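Local coordinates for protein HpcH/HpaI aldolase (Desulfitobacterium hafniense, PDB 3QZ6) that belongs to the HpcH/HpaI aldolase family and folds as a closed barrel of eight parallel strands wrapped in helices, the TIM barrel, at residues L38-V43 / A230-W235; I42-H47 / L70-Q75; P95-A100 / D160-V165; A148-V153 / D169-G174; K154-I159 / E198-A203. All coordinates share one frame; numbering follows the deposited sequence.

Interaction 1. Residues L38-V43 / A230-W235; sequences LDYFIV and AQMLLW
In the interior of the TIM barrel, Y40 of strand 40-44 meets M232, L233 and L234 of strand 232-237. The two strand segments run 8.8 Å apart with 61° between their directions, too far for backbone pairing. M232, a selenomethionine, brings its methyl over one face of the Y40 ring, with CE 3.3 Å from Y40 CZ. A chain bent at chi2 and chi3 is what carries CE there. The selenium completes a Met-aromatic contact: M232 SE lies 4.6 Å from the centroid of the Y40 ring and 32° off its normal, an oblique approach. Strand 16-21 stands between these two strands in the sheet, and the side chains therefore meet across the barrel core, not edge by edge. The phenol end of Y40 lies against the other strand's backbone, its OH 3.0 Å from L233 O, and also touches L234, with Y40 OH 3.7 Å from L234 CB. The L234 and Y40 side chains cross at about a right angle, with L234 CD1 4.0 Å from Y40 CE1. The other branch of L234 reaches I42, where L234 CD2 and I42 CD1 are 3.9 Å apart, while I42 CG1 lies in plane at the edge of the Y40 ring. The end of L233 leads away from the contact, onto M222 of its own chain and onto I253 of the second subunit.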
# COMPACT_ATOMS: atom_id res chain seq x y z
N LEU A 38 4.63 12.23 -7.80
CA LEU A 38 5.81 12.31 -6.93
C LEU A 38 7.09 12.38 -7.75
O LEU A 38 7.20 11.75 -8.79
CB LEU A 38 5.86 11.12 -5.97
CG LEU A 38 4.82 11.15 -4.84
CD1 LEU A 38 4.75 9.83 -4.09
CD2 LEU A 38 5.11 12.30 -3.89
N ASP A 39 8.06 13.16 -7.29
CA ASP A 39 9.38 13.21 -7.92
C ASP A 39 10.31 12.11 -7.41
O ASP A 39 11.19 11.65 -8.13
CB ASP A 39 10.03 14.56 -7.66
CG ASP A 39 9.27 15.68 -8.31
OD1 ASP A 39 9.35 15.78 -9.54
OD2 ASP A 39 8.57 16.42 -7.59
N TYR A 40 10.13 11.71 -6.15
CA TYR A 40 11.04 10.75 -5.53
C TYR A 40 10.34 10.05 -4.37
O TYR A 40 9.25 10.44 -3.96
CB TYR A 40 12.32 11.44 -5.04
CG TYR A 40 12.11 12.35 -3.83
CD1 TYR A 40 12.36 11.89 -2.53
CD2 TYR A 40 11.64 13.65 -3.99
CE1 TYR A 40 12.16 12.71 -1.43
CE2 TYR A 40 11.44 14.47 -2.89
CZ TYR A 40 11.70 14.00 -1.62
OH TYR A 40 11.49 14.82 -0.54
N PHE A 41 10.97 9.01 -3.85
CA PHE A 41 10.53 8.45 -2.58
C PHE A 41 11.74 7.91 -1.86
O PHE A 41 12.80 7.69 -2.47
CB PHE A 41 9.45 7.38 -2.75
CG PHE A 41 9.88 6.19 -3.56
CD1 PHE A 41 10.48 5.10 -2.96
CD2 PHE A 41 9.68 6.17 -4.94
CE1 PHE A 41 10.87 4.00 -3.71
CE2 PHE A 41 10.06 5.09 -5.70
CZ PHE A 41 10.65 3.99 -5.09
N ILE A 42 11.60 7.69 -0.56
CA ILE A 42 12.74 7.29 0.24
C ILE A 42 12.45 5.95 0.87
O ILE A 42 11.49 5.80 1.62
CB ILE A 42 13.04 8.32 1.35
CG1 ILE A 42 13.13 9.73 0.75
CG2 ILE A 42 14.33 7.93 2.10
CD1 ILE A 42 13.75 10.75 1.71
N VAL A 43 13.27 4.96 0.53
CA VAL A 43 13.11 3.64 1.10
C VAL A 43 13.68 3.65 2.52
O VAL A 43 14.83 4.05 2.72
CB VAL A 43 13.82 2.57 0.26
CG1 VAL A 43 13.64 1.18 0.90
CG2 VAL A 43 13.27 2.58 -1.19
N ALA A 230 12.25 26.02 1.01
CA ALA A 230 12.59 24.60 1.03
C ALA A 230 12.21 23.95 -0.31
O ALA A 230 11.06 24.04 -0.73
CB ALA A 230 11.86 23.91 2.15
N GLN A 231 13.17 23.31 -0.97
CA GLN A 231 12.89 22.62 -2.23
C GLN A 231 12.61 21.12 -2.06
O GLN A 231 11.90 20.51 -2.87
CB GLN A 231 14.03 22.78 -3.22
CG GLN A 231 14.33 24.20 -3.66
CD GLN A 231 15.56 24.25 -4.55
OE1 GLN A 231 16.64 24.62 -4.12
NE2 GLN A 231 15.39 23.83 -5.81
N MSE A 232 13.20 20.51 -1.02
CA MSE A 232 13.01 19.08 -0.79
C MSE A 232 11.83 18.84 0.14
O MSE A 232 11.96 18.92 1.36
CB MSE A 232 14.27 18.45 -0.19
CG MSE A 232 15.35 18.11 -1.20
SE MSE A 232 14.82 16.68 -2.44
CE MSE A 232 14.80 15.16 -1.22
N LEU A 233 10.67 18.56 -0.44
CA LEU A 233 9.46 18.41 0.34
C LEU A 233 9.12 16.94 0.49
O LEU A 233 8.91 16.25 -0.50
CB LEU A 233 8.31 19.15 -0.33
CG LEU A 233 8.65 20.60 -0.71
CD1 LEU A 233 7.51 21.24 -1.50
CD2 LEU A 233 8.98 21.42 0.54
N LEU A 234 9.07 16.47 1.74
CA LEU A 234 8.85 15.07 2.05
C LEU A 234 7.59 14.93 2.89
O LEU A 234 7.54 15.37 4.03
CB LEU A 234 10.05 14.53 2.85
CG LEU A 234 10.00 13.04 3.18
CD1 LEU A 234 9.97 12.23 1.89
CD2 LEU A 234 11.20 12.63 4.04
N TRP A 235 6.56 14.31 2.32
CA TRP A 235 5.25 14.27 2.98
C TRP A 235 4.76 12.84 3.21
O TRP A 235 4.63 12.05 2.27
CB TRP A 235 4.21 15.05 2.16
CG TRP A 235 2.80 14.76 2.61
CD1 TRP A 235 2.21 15.16 3.77
CD2 TRP A 235 1.81 14.00 1.90
NE1 TRP A 235 0.92 14.69 3.84
CE2 TRP A 235 0.66 13.98 2.70
CE3 TRP A 235 1.80 13.34 0.67
CZ2 TRP A 235 -0.50 13.31 2.31
CZ3 TRP A 235 0.64 12.68 0.29
CH2 TRP A 235 -0.49 12.68 1.10

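Interaction 2. Residues I42-H47 / L70-Q75; sequences IVDCEH and LVRIPQ
Strand residues I42-D44 and L70-R72 pair in parallel at 28°, their axes 4.4 Å apart, with V43 N donating to L70 O (2.9 Å) and R72 N to V43 O (2.9 Å, 170° at the hydrogen). Beyond these the pairing fades: the bond from C45 N to R72 O is weak. I42, D44, L70 and R72 point to one face of the sheet, while V43 and V71 point to the other, where V71 packs on L84 of helix 78-87. Past the strand, C45 lays SG 3.7 Å from V71 CG1. The strands belong to a beta-alpha-beta unit with helix 52-65 between them, and R72 and D44 stand at their C-terminal ends, the end of a TIM barrel where active sites lie. There the D44 and R72 side chains run side by side in the same direction and form a salt bridge, D44 OD2 to R72 NH1 at 2.8 Å. The carboxylate oxygen sits at the edge of the guanidinium, near its plane, although the hydrogen bond within the bridge is weak, bent to 127° at the hydrogen; N22 also bonds to D44 OD2. E46 adds a second negative charge, with OE1 3.2 Å from R72 NE but well out of the guanidinium plane, so that this bridge is one of charge alone. D44 OD1 is occupied by the local chain: H47 N donates to it at 3.1 Å from above the carboxylate plane, an Asx motif. Over one guanidinium face lies H47 CD2, 3.8 Å from R72 NH1.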
# COMPACT_ATOMS: atom_id res chain seq x y z
N ILE A 42 11.60 7.69 -0.56
CA ILE A 42 12.74 7.29 0.24
C ILE A 42 12.45 5.95 0.87
O ILE A 42 11.49 5.80 1.62
CB ILE A 42 13.04 8.32 1.35
CG1 ILE A 42 13.13 9.73 0.75
CG2 ILE A 42 14.33 7.93 2.10
CD1 ILE A 42 13.75 10.75 1.71
N VAL A 43 13.27 4.96 0.53
CA VAL A 43 13.11 3.64 1.10
C VAL A 43 13.68 3.65 2.52
O VAL A 43 14.83 4.05 2.72
CB VAL A 43 13.82 2.57 0.26
CG1 VAL A 43 13.64 1.18 0.90
CG2 VAL A 43 13.27 2.58 -1.19
N ASP A 44 12.88 3.24 3.49
CA ASP A 44 13.32 3.27 4.89
C ASP A 44 14.08 2.00 5.28
O ASP A 44 13.48 1.04 5.76
CB ASP A 44 12.13 3.45 5.82
CG ASP A 44 12.56 3.99 7.19
OD1 ASP A 44 13.76 3.93 7.49
OD2 ASP A 44 11.69 4.46 7.96
N CYS A 45 15.40 1.98 5.09
CA CYS A 45 16.20 0.83 5.51
C CYS A 45 16.69 0.99 6.94
O CYS A 45 17.38 0.12 7.47
CB CYS A 45 17.41 0.61 4.59
SG CYS A 45 17.00 -0.16 3.02
N GLU A 46 16.37 2.11 7.56
CA GLU A 46 16.71 2.29 8.97
C GLU A 46 15.69 1.59 9.86
O GLU A 46 16.06 0.93 10.83
CB GLU A 46 16.79 3.78 9.32
CG GLU A 46 17.09 4.02 10.79
CD GLU A 46 17.21 5.50 11.12
OE1 GLU A 46 16.59 6.32 10.41
OE2 GLU A 46 17.94 5.84 12.08
N HIS A 47 14.42 1.72 9.52
CA HIS A 47 13.36 1.22 10.40
C HIS A 47 12.50 0.12 9.76
O HIS A 47 11.43 -0.22 10.29
CB HIS A 47 12.42 2.37 10.81
CG HIS A 47 13.09 3.46 11.58
ND1 HIS A 47 13.76 3.24 12.78
CD2 HIS A 47 13.17 4.80 11.36
CE1 HIS A 47 14.22 4.38 13.24
NE2 HIS A 47 13.88 5.35 12.40
N LEU A 70 15.62 7.35 -3.27
CA LEU A 70 16.64 7.59 -2.25
C LEU A 70 16.50 6.51 -1.20
O LEU A 70 15.45 5.89 -1.10
CB LEU A 70 16.46 8.96 -1.59
CG LEU A 70 16.43 10.17 -2.54
CD1 LEU A 70 16.22 11.45 -1.73
CD2 LEU A 70 17.72 10.26 -3.36
N VAL A 71 17.55 6.28 -0.42
CA VAL A 71 17.48 5.30 0.65
C VAL A 71 17.94 5.91 1.97
O VAL A 71 18.95 6.60 2.03
CB VAL A 71 18.34 4.06 0.35
CG1 VAL A 71 18.12 2.99 1.44
CG2 VAL A 71 18.00 3.49 -1.03
N ARG A 72 17.17 5.66 3.03
CA ARG A 72 17.58 6.05 4.38
C ARG A 72 18.32 4.84 4.95
O ARG A 72 17.71 3.81 5.23
CB ARG A 72 16.34 6.37 5.21
CG ARG A 72 16.59 6.69 6.68
CD ARG A 72 15.28 6.50 7.45
NE ARG A 72 14.88 7.70 8.15
CZ ARG A 72 13.65 7.96 8.58
NH1 ARG A 72 12.66 7.10 8.37
NH2 ARG A 72 13.41 9.10 9.21
N ILE A 73 19.63 4.96 5.10
CA ILE A 73 20.44 3.82 5.51
C ILE A 73 20.68 3.86 7.02
O ILE A 73 20.71 4.92 7.61
CB ILE A 73 21.76 3.77 4.74
CG1 ILE A 73 22.52 5.10 4.91
CG2 ILE A 73 21.48 3.45 3.26
CD1 ILE A 73 23.83 5.14 4.10
N PRO A 74 20.83 2.69 7.64
CA PRO A 74 20.96 2.64 9.11
C PRO A 74 22.34 3.07 9.62
O PRO A 74 22.47 3.46 10.78
CB PRO A 74 20.73 1.16 9.42
CG PRO A 74 21.18 0.44 8.16
CD PRO A 74 20.78 1.35 7.03
N GLN A 75 23.36 2.96 8.79
CA GLN A 75 24.70 3.36 9.20
C GLN A 75 25.49 3.64 7.93
O GLN A 75 25.14 3.15 6.86
CB GLN A 75 25.40 2.26 10.02
CG GLN A 75 25.80 1.04 9.20
CD GLN A 75 26.05 -0.19 10.04
OE1 GLN A 75 25.63 -0.27 11.19
NE2 GLN A 75 26.73 -1.19 9.47

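Interaction 3. Residues P95-A100 / D160-V165; sequences PGVQSA and DSILAV
V97 and I162 slide past each other in opposite directions, V97 CG1 meeting I162 CG2 at 3.7 Å, and this apolar pair forms the inner part of the contact. I162 then lays its other branch against the backbone of 98-99. With CG1 anti to the carbonyl carbon (chi1 -65°) that methylene lies 3.7 Å from S99 C, and the chain, extended at chi2 (168°), carries CD1 to within 3.6 Å of Q98 C. This branch therefore covers main chain, the peptide joining Q98 to S99, for the side chains of Q98 and S99 set out away from the helix. A100 supplies the outer part. A100 CB touches two groups of the partner segment, S161 O at 3.6 Å and V165 CG2 at 3.6 Å. A polar link bridges the same spot: one water accepts from A100 N at 2.8 Å and is hydrogen-bonded to S161 OG at 3.0 Å, which gives that backbone amide a partner at the start of its helix. S99 is the N-cap of helix 100-110, and its OG bonds weakly to T102 N. M103 of that helix touches V97, I162 and V165 and so closes over the apolar side chains. The arrangement is one of outer-layer packing in a TIM barrel: the loop leaving strand 91-94 and the first turn of helix 100-110 rest on the short helix 159-163, which precedes strand 170-173.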
# COMPACT_ATOMS: atom_id res chain seq x y z
N PRO A 95 20.68 9.38 8.51
CA PRO A 95 19.91 9.71 9.72
C PRO A 95 20.79 10.16 10.88
O PRO A 95 21.94 9.76 10.95
CB PRO A 95 19.24 8.38 10.07
CG PRO A 95 20.23 7.34 9.58
CD PRO A 95 20.82 7.92 8.31
N GLY A 96 20.23 10.99 11.77
CA GLY A 96 20.91 11.39 12.99
C GLY A 96 22.32 11.91 12.77
O GLY A 96 23.24 11.50 13.46
N VAL A 97 22.50 12.82 11.82
CA VAL A 97 23.84 13.31 11.54
C VAL A 97 24.27 14.24 12.66
O VAL A 97 23.57 15.19 12.97
CB VAL A 97 23.90 14.08 10.23
CG1 VAL A 97 25.31 14.65 10.04
CG2 VAL A 97 23.53 13.16 9.07
N GLN A 98 25.42 13.96 13.26
CA GLN A 98 25.87 14.75 14.41
C GLN A 98 27.23 15.43 14.24
O GLN A 98 27.67 16.13 15.15
CB GLN A 98 25.90 13.88 15.66
CG GLN A 98 24.55 13.40 16.12
CD GLN A 98 24.57 12.95 17.56
OE1 GLN A 98 24.75 13.76 18.47
NE2 GLN A 98 24.41 11.65 17.78
N SER A 99 27.91 15.21 13.12
CA SER A 99 29.24 15.81 12.96
C SER A 99 29.64 15.90 11.50
O SER A 99 29.11 15.19 10.65
CB SER A 99 30.28 14.96 13.67
OG SER A 99 30.36 13.70 13.04
N ALA A 100 30.61 16.77 11.22
CA ALA A 100 31.16 16.88 9.88
C ALA A 100 31.73 15.54 9.44
O ALA A 100 31.65 15.18 8.27
CB ALA A 100 32.25 17.96 9.83
N ASP A 160 26.62 24.48 11.24
CA ASP A 160 27.44 25.07 10.18
C ASP A 160 28.59 24.14 9.78
O ASP A 160 28.90 24.01 8.60
CB ASP A 160 27.99 26.44 10.61
CG ASP A 160 26.94 27.52 10.53
OD1 ASP A 160 26.70 28.01 9.40
OD2 ASP A 160 26.35 27.85 11.57
N SER A 161 29.21 23.51 10.77
CA SER A 161 30.27 22.55 10.52
C SER A 161 29.74 21.35 9.72
O SER A 161 30.39 20.86 8.79
CB SER A 161 30.86 22.08 11.85
OG SER A 161 31.91 21.16 11.64
N ILE A 162 28.56 20.88 10.07
CA ILE A 162 28.01 19.74 9.36
C ILE A 162 27.71 20.08 7.90
O ILE A 162 28.08 19.34 6.99
CB ILE A 162 26.76 19.19 10.07
CG1 ILE A 162 27.16 18.63 11.43
CG2 ILE A 162 26.07 18.13 9.19
CD1 ILE A 162 26.01 18.31 12.37
N LEU A 163 27.06 21.22 7.68
CA LEU A 163 26.62 21.59 6.33
C LEU A 163 27.71 22.19 5.43
O LEU A 163 27.50 22.36 4.24
CB LEU A 163 25.42 22.54 6.40
CG LEU A 163 24.20 21.99 7.14
CD1 LEU A 163 23.02 22.95 7.02
CD2 LEU A 163 23.84 20.62 6.60
N ALA A 164 28.88 22.50 6.00
CA ALA A 164 29.98 23.05 5.21
C ALA A 164 30.77 21.97 4.48
O ALA A 164 31.59 22.27 3.62
CB ALA A 164 30.92 23.89 6.10
N VAL A 165 30.54 20.71 4.83
CA VAL A 165 31.26 19.62 4.18
C VAL A 165 30.92 19.59 2.70
O VAL A 165 29.75 19.63 2.32
CB VAL A 165 30.93 18.25 4.83
CG1 VAL A 165 31.52 17.12 4.02
CG2 VAL A 165 31.47 18.20 6.28
O HOH W 1 31.20 18.67 13.18

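Interaction 4. Residues A148-V153 / D169-G174; sequences AQIEHV and DAVIFG
I172 O is gripped by two groups of the neighbouring strand: I150 N donates to it at 2.8 Å (162° at the hydrogen), and the CA-H of Q149 approaches with CA 3.4 Å away. A148 O is used likewise, accepting from I172 N at 2.8 Å with V171 CA close beside. Adding A148 N to A170 O and G174 N to I150 O gives four bonds along two parallel strands inclined at 31°. The last is less regular, since G174 N sits 40° above the I150 carbonyl plane, as strand 170-173 gives way to the helix that G174 N-caps. A148, I150 and V171 lie on the outer face, where I150 touches I159 and V171 touches helix 191-207. The V171 and I150 side chains cross obliquely, V171 CG2 touching I150 CG1 at 3.6 Å, while F173, also covered by helix 191-207, brings CD1 to 4.2 Å from I150 CB. On the inner face, Q149 lays CB 4.0 Å from I172 CG2 and runs on over the strand end, CG lying 3.6 Å from G174 N. Its amide oxygen has two donors, R72 NH2 and a water that also donates to F173 O at 2.8 Å; this polar group lies at the C-terminal end of its strand. Adjacent parallel strands with apolar residues packed beneath helices are the architecture of a TIM barrel.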
# COMPACT_ATOMS: atom_id res chain seq x y z
N ALA A 148 21.55 15.36 4.66
CA ALA A 148 21.74 15.14 6.10
C ALA A 148 20.43 15.28 6.85
O ALA A 148 19.72 16.27 6.70
CB ALA A 148 22.79 16.10 6.66
N GLN A 149 20.09 14.29 7.67
CA GLN A 149 18.92 14.41 8.51
C GLN A 149 19.34 14.77 9.93
O GLN A 149 20.17 14.10 10.53
CB GLN A 149 18.09 13.13 8.51
CG GLN A 149 16.90 13.23 9.46
CD GLN A 149 16.38 11.87 9.89
OE1 GLN A 149 15.31 11.45 9.46
NE2 GLN A 149 17.13 11.19 10.75
N ILE A 150 18.76 15.85 10.46
CA ILE A 150 19.13 16.39 11.76
C ILE A 150 18.12 15.98 12.82
O ILE A 150 16.92 16.24 12.67
CB ILE A 150 19.18 17.93 11.71
CG1 ILE A 150 20.18 18.41 10.64
CG2 ILE A 150 19.51 18.50 13.08
CD1 ILE A 150 21.62 17.92 10.82
N GLU A 151 18.58 15.35 13.89
CA GLU A 151 17.69 14.86 14.93
C GLU A 151 18.17 15.16 16.35
O GLU A 151 17.56 14.70 17.31
CB GLU A 151 17.54 13.33 14.82
CG GLU A 151 17.11 12.82 13.47
CD GLU A 151 16.83 11.32 13.50
OE1 GLU A 151 17.75 10.55 13.88
OE2 GLU A 151 15.69 10.92 13.16
N HIS A 152 19.26 15.90 16.48
CA HIS A 152 19.86 16.13 17.80
C HIS A 152 20.10 17.62 18.02
O HIS A 152 20.50 18.33 17.11
CB HIS A 152 21.19 15.39 17.95
CG HIS A 152 21.08 13.90 17.83
ND1 HIS A 152 21.10 13.25 16.62
CD2 HIS A 152 20.96 12.93 18.77
CE1 HIS A 152 20.99 11.94 16.82
NE2 HIS A 152 20.90 11.73 18.12
N VAL A 153 19.86 18.07 19.25
CA VAL A 153 20.15 19.45 19.62
C VAL A 153 21.62 19.79 19.37
O VAL A 153 21.96 20.89 18.94
CB VAL A 153 19.81 19.70 21.10
CG1 VAL A 153 20.23 21.11 21.52
CG2 VAL A 153 18.32 19.48 21.33
N ASP A 169 24.35 17.93 -0.15
CA ASP A 169 23.42 18.60 -1.06
C ASP A 169 22.26 19.28 -0.34
O ASP A 169 21.79 20.34 -0.77
CB ASP A 169 22.88 17.61 -2.09
CG ASP A 169 23.97 17.07 -3.00
OD1 ASP A 169 24.66 17.90 -3.62
OD2 ASP A 169 24.17 15.84 -3.05
N ALA A 170 21.79 18.69 0.75
CA ALA A 170 20.56 19.15 1.35
C ALA A 170 20.49 18.78 2.82
O ALA A 170 21.24 17.92 3.29
CB ALA A 170 19.37 18.56 0.60
N VAL A 171 19.59 19.43 3.56
CA VAL A 171 19.39 19.10 4.96
C VAL A 171 17.90 18.94 5.26
O VAL A 171 17.06 19.61 4.65
CB VAL A 171 20.03 20.17 5.89
CG1 VAL A 171 19.30 21.50 5.75
CG2 VAL A 171 20.02 19.70 7.33
N ILE A 172 17.58 18.03 6.17
CA ILE A 172 16.19 17.79 6.55
C ILE A 172 16.15 17.42 8.03
O ILE A 172 17.19 17.34 8.68
CB ILE A 172 15.53 16.72 5.62
CG1 ILE A 172 14.01 16.79 5.69
CG2 ILE A 172 16.03 15.32 5.93
CD1 ILE A 172 13.33 16.05 4.54
N PHE A 173 14.95 17.23 8.58
CA PHE A 173 14.79 16.93 10.00
C PHE A 173 14.11 15.59 10.25
O PHE A 173 13.34 15.11 9.41
CB PHE A 173 13.98 18.02 10.67
CG PHE A 173 14.47 19.40 10.35
CD1 PHE A 173 15.60 19.90 10.97
CD2 PHE A 173 13.83 20.17 9.39
CE1 PHE A 173 16.08 21.16 10.67
CE2 PHE A 173 14.30 21.43 9.08
CZ PHE A 173 15.43 21.92 9.72
N GLY A 174 14.40 15.01 11.41
CA GLY A 174 13.64 13.88 11.93
C GLY A 174 12.91 14.38 13.16
O GLY A 174 13.46 14.36 14.26
O HOH W 2 13.17 12.62 8.17

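Interaction 5. Residues K154-I159 / E198-A203; sequences KAVEDI and EKVYRA
I159 meets V200 and A203 through its two branches. From CB, which points at helix 191-207, the chain divides. The branch methyl CG2, placed between the backbone N and the carbonyl carbon, presses on A203, with I159 CG2 only 3.4 Å from A203 CB, tighter than ordinary carbon contact. CG1, anti to the backbone N (chi1 -171°), touches both partners, 3.9 Å from A203 CB and 4.0 Å from V200 CG1. The tip, CD1, stays on V200, again 4.0 Å from V200 CG1. V200 is thereby shared, because its other methyl faces V156 in the preceding short helix: V156 CG2 and V200 CG2 are 4.1 Å apart, their side chains crossing at about a right angle. V156 CG1 turns to the aliphatic part of K199, meeting its CB at 4.0 Å and its CD at a similar distance, while the extended lysine chain continues past it. No hydrogen bond crosses between the segments, so apolar contact alone joins them. I150 of strand 145-150 touches both V156 and I159. Helices packed against one another over the strands form the outer layer of a TIM barrel, here joining 153-157 and the start of 159-163 to 191-207.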
# COMPACT_ATOMS: atom_id res chain seq x y z
N LYS A 154 22.49 18.82 19.63
CA LYS A 154 23.92 19.00 19.43
C LYS A 154 24.26 19.24 17.96
O LYS A 154 25.15 20.03 17.63
CB LYS A 154 24.67 17.78 19.97
CG LYS A 154 26.06 17.55 19.43
CD LYS A 154 26.48 16.11 19.69
CE LYS A 154 27.93 15.84 19.31
NZ LYS A 154 28.32 14.43 19.61
N ALA A 155 23.53 18.57 17.07
CA ALA A 155 23.74 18.75 15.64
C ALA A 155 23.30 20.15 15.22
O ALA A 155 23.95 20.81 14.41
CB ALA A 155 22.99 17.68 14.83
N VAL A 156 22.18 20.59 15.78
CA VAL A 156 21.70 21.94 15.52
C VAL A 156 22.75 22.98 15.93
O VAL A 156 23.03 23.93 15.20
CB VAL A 156 20.38 22.21 16.25
CG1 VAL A 156 19.96 23.66 16.08
CG2 VAL A 156 19.30 21.28 15.71
N GLU A 157 23.33 22.79 17.11
CA GLU A 157 24.36 23.69 17.61
C GLU A 157 25.60 23.68 16.71
O GLU A 157 26.28 24.70 16.57
CB GLU A 157 24.76 23.32 19.03
CG GLU A 157 23.66 23.53 20.06
CD GLU A 157 24.03 22.94 21.42
OE1 GLU A 157 23.24 23.12 22.37
OE2 GLU A 157 25.10 22.30 21.52
N ASP A 158 25.90 22.53 16.12
CA ASP A 158 27.10 22.39 15.31
C ASP A 158 26.78 22.38 13.82
O ASP A 158 27.56 21.88 13.00
CB ASP A 158 27.84 21.11 15.70
CG ASP A 158 29.26 21.08 15.18
OD1 ASP A 158 29.85 22.17 14.99
OD2 ASP A 158 29.80 19.97 14.96
N ILE A 159 25.64 22.96 13.46
CA ILE A 159 25.09 22.78 12.12
C ILE A 159 25.98 23.35 11.00
O ILE A 159 26.08 22.77 9.93
CB ILE A 159 23.64 23.32 12.01
CG1 ILE A 159 23.01 22.92 10.67
CG2 ILE A 159 23.60 24.83 12.23
CD1 ILE A 159 22.87 21.40 10.51
N GLU A 198 14.55 26.69 12.25
CA GLU A 198 14.98 28.01 11.81
C GLU A 198 16.50 28.14 11.85
O GLU A 198 17.11 28.66 10.91
CB GLU A 198 14.35 29.12 12.66
CG GLU A 198 12.83 29.23 12.56
CD GLU A 198 12.36 29.96 11.31
OE1 GLU A 198 13.13 30.05 10.33
OE2 GLU A 198 11.20 30.45 11.30
N LYS A 199 17.10 27.68 12.94
CA LYS A 199 18.55 27.75 13.09
C LYS A 199 19.22 26.96 11.98
O LYS A 199 20.21 27.41 11.40
CB LYS A 199 19.00 27.21 14.45
CG LYS A 199 18.82 28.17 15.60
CD LYS A 199 19.23 27.54 16.92
CE LYS A 199 18.97 28.48 18.09
NZ LYS A 199 19.20 27.82 19.39
N VAL A 200 18.69 25.78 11.68
CA VAL A 200 19.30 24.96 10.65
C VAL A 200 19.13 25.59 9.27
O VAL A 200 20.05 25.58 8.45
CB VAL A 200 18.72 23.53 10.66
CG1 VAL A 200 19.22 22.76 9.42
CG2 VAL A 200 19.12 22.82 11.95
N TYR A 201 17.95 26.14 9.00
CA TYR A 201 17.71 26.79 7.72
C TYR A 201 18.66 27.98 7.49
O TYR A 201 19.18 28.18 6.39
CB TYR A 201 16.25 27.23 7.60
CG TYR A 201 15.30 26.13 7.12
CD1 TYR A 201 15.73 24.82 6.96
CD2 TYR A 201 13.98 26.43 6.80
CE1 TYR A 201 14.85 23.83 6.51
CE2 TYR A 201 13.10 25.46 6.36
CZ TYR A 201 13.54 24.16 6.22
OH TYR A 201 12.65 23.21 5.76
N ARG A 202 18.91 28.76 8.53
CA ARG A 202 19.86 29.87 8.39
C ARG A 202 21.26 29.37 8.04
O ARG A 202 21.94 29.96 7.20
CB ARG A 202 19.90 30.71 9.66
CG ARG A 202 18.69 31.59 9.85
CD ARG A 202 18.80 32.40 11.12
NE ARG A 202 17.60 32.28 11.93
CZ ARG A 202 17.60 31.86 13.18
NH1 ARG A 202 18.74 31.55 13.77
NH2 ARG A 202 16.45 31.76 13.85
N ALA A 203 21.67 28.26 8.65
CA ALA A 203 22.97 27.68 8.31
C ALA A 203 22.98 27.13 6.89
O ALA A 203 23.97 27.27 6.16
CB ALA A 203 23.35 26.59 9.32

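Following the chain, strand 40-44 opens interactions 1 and 2 together, sharing I42 and V43. Interaction 2 closes first, at 70-75, completing one beta-alpha-beta unit. Segments 95-100, 148-153 and 154-159 then open interactions 3, 4 and 5, which close in the same order at 160-165, 169-174 and 198-203; their segments alternate, so each crosses the other two. All three lie within the long loop that interaction 1 shuts at 230-235. Interactions 2 and 4 pair neighbouring strands in two sectors of the barrel, interaction 1 spans its core, touching I172 through L234, and interactions 3 and 5 bind the surrounding helices and loop beside interaction 4, with centres 8 to 9 Å from its own.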